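Local structure of recombination protein recR (Deinococcus radiodurans, 1VDD) at the interface of chains A and B. The protein takes part in recombinational DNA repair, binding DNA and zinc, and may act together with RecF and RecO. Sequence-based numbering; all coordinates share one arbitrary frame. Chains: chain A/B, Recombination protein recR.

The interface of chains A and B. Residues chain A 172, 178, 186, 189-190; chain B 94, 140-142, 168.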
# COMPACT_ATOMS: atom_id res chain seq x y z
N VAL A 172 4.82 5.89 22.60
CA VAL A 172 4.67 6.35 21.24
C VAL A 172 6.00 6.13 20.55
O VAL A 172 7.07 6.29 21.17
CB VAL A 172 4.25 7.86 21.23
CG1 VAL A 172 3.00 8.03 22.08
CG2 VAL A 172 5.37 8.74 21.78
N LEU A 178 0.49 12.16 17.92
CA LEU A 178 -0.60 11.51 18.62
C LEU A 178 -1.78 11.14 17.73
O LEU A 178 -2.40 10.09 17.92
CB LEU A 178 -1.10 12.41 19.75
CG LEU A 178 -0.08 12.96 20.74
CD1 LEU A 178 -0.79 13.15 22.06
CD2 LEU A 178 1.10 12.00 20.91
N LEU A 186 -1.16 5.41 23.42
CA LEU A 186 -1.24 6.72 24.07
C LEU A 186 -1.48 6.59 25.57
O LEU A 186 -0.81 7.24 26.37
CB LEU A 186 -2.37 7.54 23.47
CG LEU A 186 -2.01 8.38 22.27
CD1 LEU A 186 -3.22 9.21 21.90
CD2 LEU A 186 -0.82 9.28 22.59
N ALA A 189 1.74 5.58 26.96
CA ALA A 189 2.75 6.63 26.89
C ALA A 189 2.42 7.68 27.92
O ALA A 189 3.30 8.41 28.38
CB ALA A 189 2.77 7.27 25.51
N LEU A 190 1.15 7.76 28.30
CA LEU A 190 0.72 8.74 29.27
C LEU A 190 0.94 8.27 30.70
O LEU A 190 1.60 8.95 31.49
CB LEU A 190 -0.76 9.07 29.06
CG LEU A 190 -1.15 10.54 29.22
CD1 LEU A 190 -2.66 10.66 29.20
CD2 LEU A 190 -0.59 11.08 30.52
N LEU B 94 -6.64 11.62 23.44
CA LEU B 94 -6.34 11.17 24.80
C LEU B 94 -7.64 10.90 25.54
O LEU B 94 -7.68 10.12 26.49
CB LEU B 94 -5.55 12.22 25.56
CG LEU B 94 -4.24 12.72 24.97
CD1 LEU B 94 -3.94 14.08 25.56
CD2 LEU B 94 -3.13 11.74 25.24
N ALA B 140 2.53 16.78 26.00
CA ALA B 140 2.04 15.75 25.11
C ALA B 140 2.19 16.03 23.62
O ALA B 140 1.33 15.64 22.83
CB ALA B 140 0.58 15.47 25.43
N THR B 141 3.27 16.69 23.23
CA THR B 141 3.51 16.94 21.81
C THR B 141 4.00 15.64 21.15
O THR B 141 4.48 14.73 21.83
CB THR B 141 4.57 18.03 21.62
OG1 THR B 141 5.61 17.85 22.58
CG2 THR B 141 3.97 19.42 21.80
N GLY B 142 3.89 15.56 19.83
CA GLY B 142 4.32 14.37 19.12
C GLY B 142 5.79 14.05 19.31
O GLY B 142 6.43 14.52 20.24
N ILE B 168 5.49 12.71 27.65
CA ILE B 168 4.81 11.50 27.26
C ILE B 168 5.91 10.46 27.02
O ILE B 168 7.00 10.80 26.56
CB ILE B 168 3.98 11.77 25.99
CG1 ILE B 168 2.79 10.85 25.93
CG2 ILE B 168 4.85 11.66 24.75
CD1 ILE B 168 1.97 11.06 24.68
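B:Ile168, just past strand 164-167 of the Toprim domain, pushes its side chain among A:Val172, A:Leu178, A:Leu186 and A:Ala189 of the C-terminal segment of the other RecR chain. This patch, part of a two-fold symmetric interface in which each chain lends its C-terminal segment to its partner's Toprim domain, illustrates how segment exchange can join subunits through aliphatic contacts; in this patch no polar atom of one chain comes close enough to one of the other to bond.

The branched side chains carry most of the contact. B:Ile168 has CG1 anti to its backbone N (chi1 -152°), and the extended chain beyond it delivers CD1 to the leucines. CD1 lies 3.9 Å from CD2 of A:Leu186, whose side chain slants across it, and 4.0 Å from CD2 of A:Leu178, which meets it tip to tip. Farther back along the isoleucine, CG1 rests 3.6 Å from the methyl CB of A:Ala189. A:Val172 crosses B:Ile168 at about a right angle, CG1 of the valine reaching the isoleucine CD1 and CG2 its CG2 branch.

A second apolar group gathers at B:Leu94 on helix 88-97. Its CD2 touches CD1 of A:Leu190 at 4.1 Å and CD1 of A:Leu186, the side chains of both leucines, on helix 183-191, crossing that of B:Leu94 at about a right angle. A:Leu186 thus divides its two methyls between B:Ile168 and B:Leu94.

Contacts of carbon with carbonyl oxygen complete the patch. With CG of A:Leu178 anti to its own carbonyl carbon (chi1 -52°), the fork is directed at chain B, CD1 reaching to 3.4 Å from O of B:Ala140 while CD2 faces the B:Ile168 tip. An alanine here would probably open a gap beside the B:Ile168 tip and the B:Ala140 carbonyl, leaving the isoleucine tip without its opposing methyl. On the opposite flank, O of A:Ala189 lies 3.5 Å from CG1 of B:Ile168.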